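Local atomic coordinates of putative alpha-galactosidase (PDB entry 4NZJ), a protein that probably hydrolyses terminal, non-reducing alpha-D-galactose residues from alpha-D-galactosides. Residues Trp107-Gln112 / Gly361-Asn366. Numbering follows the deposited sequence.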
loop_
_atom_site.group_PDB
_atom_site.type_symbol
_atom_site.label_atom_id
_atom_site.label_comp_id
_atom_site.label_asym_id
_atom_site.label_seq_id
_atom_site.Cartn_x
_atom_site.Cartn_y
_atom_site.Cartn_z
ATOM N N TRP A 107 2.106 11.225 9.275
ATOM C CA TRP A 107 2.069 11.439 10.721
ATOM C C TRP A 107 3.442 11.331 11.379
ATOM O O TRP A 107 3.855 12.228 12.109
ATOM C CB TRP A 107 1.086 10.495 11.418
ATOM C CG TRP A 107 1.110 10.758 12.871
ATOM C CD1 TRP A 107 1.667 9.971 13.842
ATOM C CD2 TRP A 107 0.642 11.938 13.528
ATOM N NE1 TRP A 107 1.543 10.578 15.068
ATOM C CE2 TRP A 107 0.916 11.787 14.904
ATOM C CE3 TRP A 107 -0.004 13.104 13.088
ATOM C CZ2 TRP A 107 0.569 12.758 15.847
ATOM C CZ3 TRP A 107 -0.341 14.069 14.023
ATOM C CH2 TRP A 107 -0.056 13.889 15.389
ATOM N N ASN A 108 4.142 10.228 11.133
ATOM C CA ASN A 108 5.408 9.990 11.813
ATOM C C ASN A 108 6.435 11.084 11.522
ATOM O O ASN A 108 7.172 11.506 12.411
ATOM C CB ASN A 108 5.976 8.620 11.436
ATOM C CG ASN A 108 7.123 8.196 12.336
ATOM O OD1 ASN A 108 8.287 8.217 11.934
ATOM N ND2 ASN A 108 6.800 7.830 13.568
ATOM N N THR A 109 6.469 11.552 10.280
ATOM C CA THR A 109 7.462 12.543 9.881
ATOM C C THR A 109 7.128 13.942 10.397
ATOM O O THR A 109 7.998 14.648 10.900
ATOM C CB THR A 109 7.604 12.597 8.348
ATOM O OG1 THR A 109 8.049 11.322 7.877
ATOM C CG2 THR A 109 8.607 13.666 7.929
ATOM N N PHE A 110 5.865 14.347 10.262
ATOM C CA PHE A 110 5.508 15.755 10.470
ATOM C C PHE A 110 4.572 16.040 11.643
ATOM O O PHE A 110 4.514 17.180 12.118
ATOM C CB PHE A 110 4.908 16.327 9.184
ATOM C CG PHE A 110 5.881 16.379 8.039
ATOM C CD1 PHE A 110 7.007 17.180 8.112
ATOM C CD2 PHE A 110 5.672 15.630 6.892
ATOM C CE1 PHE A 110 7.914 17.230 7.064
ATOM C CE2 PHE A 110 6.566 15.681 5.835
ATOM C CZ PHE A 110 7.689 16.480 5.923
ATOM N N GLY A 111 3.849 15.027 12.113
ATOM C CA GLY A 111 2.975 15.192 13.277
ATOM C C GLY A 111 2.040 16.382 13.137
ATOM O O GLY A 111 1.338 16.506 12.129
ATOM N N GLN A 112 2.063 17.266 14.135
ATOM C CA GLN A 112 1.227 18.466 14.151
ATOM C C GLN A 112 1.802 19.616 13.329
ATOM O O GLN A 112 1.289 20.739 13.396
ATOM C CB GLN A 112 1.033 18.954 15.591
ATOM C CG GLN A 112 0.242 17.997 16.462
ATOM C CD GLN A 112 -0.075 18.589 17.822
ATOM O OE1 GLN A 112 -0.418 19.763 17.931
ATOM N NE2 GLN A 112 0.031 17.774 18.862
ATOM N N GLY A 361 5.913 5.279 6.538
ATOM C CA GLY A 361 5.846 6.310 7.561
ATOM C C GLY A 361 7.149 7.066 7.727
ATOM O O GLY A 361 7.265 7.905 8.600
ATOM N N ASN A 362 8.138 6.779 6.888
ATOM C CA ASN A 362 9.428 7.456 6.969
ATOM C C ASN A 362 9.376 8.786 6.222
ATOM O O ASN A 362 8.437 9.048 5.453
ATOM C CB ASN A 362 10.512 6.546 6.375
ATOM C CG ASN A 362 11.915 6.870 6.866
ATOM O OD1 ASN A 362 12.162 7.878 7.533
ATOM N ND2 ASN A 362 12.855 6.002 6.518
ATOM N N ASP A 363 10.365 9.634 6.473
ATOM C CA ASP A 363 10.516 10.888 5.745
ATOM C C ASP A 363 11.129 10.554 4.395
ATOM O O ASP A 363 12.320 10.259 4.305
ATOM C CB ASP A 363 11.414 11.854 6.521
ATOM C CG ASP A 363 11.491 13.246 5.891
ATOM O OD1 ASP A 363 11.017 13.454 4.751
ATOM O OD2 ASP A 363 12.024 14.156 6.557
ATOM N N VAL A 364 10.325 10.614 3.342
ATOM C CA VAL A 364 10.778 10.155 2.029
ATOM C C VAL A 364 11.629 11.181 1.270
ATOM O O VAL A 364 12.081 10.912 0.160
ATOM C CB VAL A 364 9.600 9.648 1.151
ATOM C CG1 VAL A 364 8.925 8.450 1.801
ATOM C CG2 VAL A 364 8.594 10.753 0.884
ATOM N N ARG A 365 11.873 12.344 1.873
ATOM C CA ARG A 365 12.694 13.378 1.249
ATOM C C ARG A 365 14.197 13.142 1.393
ATOM O O ARG A 365 14.972 13.658 0.586
ATOM C CB ARG A 365 12.387 14.742 1.859
ATOM C CG ARG A 365 10.947 15.209 1.711
ATOM C CD ARG A 365 10.721 16.485 2.501
ATOM N NE ARG A 365 10.978 16.274 3.924
ATOM C CZ ARG A 365 11.111 17.242 4.829
ATOM N NH1 ARG A 365 11.018 18.522 4.490
ATOM N NH2 ARG A 365 11.356 16.917 6.092
ATOM N N ASN A 366 14.610 12.397 2.419
ATOM C CA ASN A 366 16.030 12.280 2.756
ATOM C C ASN A 366 16.430 10.868 3.188
ATOM O O ASN A 366 17.199 10.681 4.136
ATOM C CB ASN A 366 16.391 13.317 3.830
ATOM C CG ASN A 366 15.336 13.419 4.915
ATOM O OD1 ASN A 366 14.971 12.417 5.529
ATOM N ND2 ASN A 366 14.823 14.633 5.143
HETATM O O HOH W 1 5.630 10.068 7.983
#
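Thr109 meets Asp363 at about a right angle, its methyl CG2 lying 3.6 Å from Asp363 CG. With CG2 anti to its own backbone N and OG1 beside that N (chi1 -61°), the threonine splits its work: the methyl goes to the carboxylate, the hydroxyl to the backbone of 361-363. That hydroxyl donates to a water 2.7 Å from OG1, and the same water donates to Gly361 O at 2.8 Å, so a single bridge ties the short helix 107-110 to the loop. Gly361 O also sits against Asn108 CB, 3.2 Å away.

Further along, Phe110 and Arg365 reach toward each other tip to tip. Phe110 CZ stands over the centre of one guanidinium face, 3.7 Å from Arg365 CZ, with the two planes 66° apart. Asp363 fixes the guanidinium: Arg365 grips the carboxylate side-on, Arg365 NE to Asp363 OD1 at 2.9 Å, nearly straight and using the syn lone pair, and Arg365 NH2 to Asp363 OD2, also 2.9 Å, as a salt bridge. Arg365 N closes an Asx turn on OD1. It comes from the opposite side to Thr109 CG2, which lies over one carboxylate face and also over the centre of the Phe110 ring, 3.4 Å above its plane.

Both segments follow adjacent strands of the TIM barrel, 102-105 and 358-360, the first and the last, so the contact lies where the barrel closes. Helix 116-128 lies alongside: its Leu118 touches both Phe110 and Arg365, its Gln121 accepts from Arg365 NH1, and Trp104 of strand 102-105 packs against Phe110.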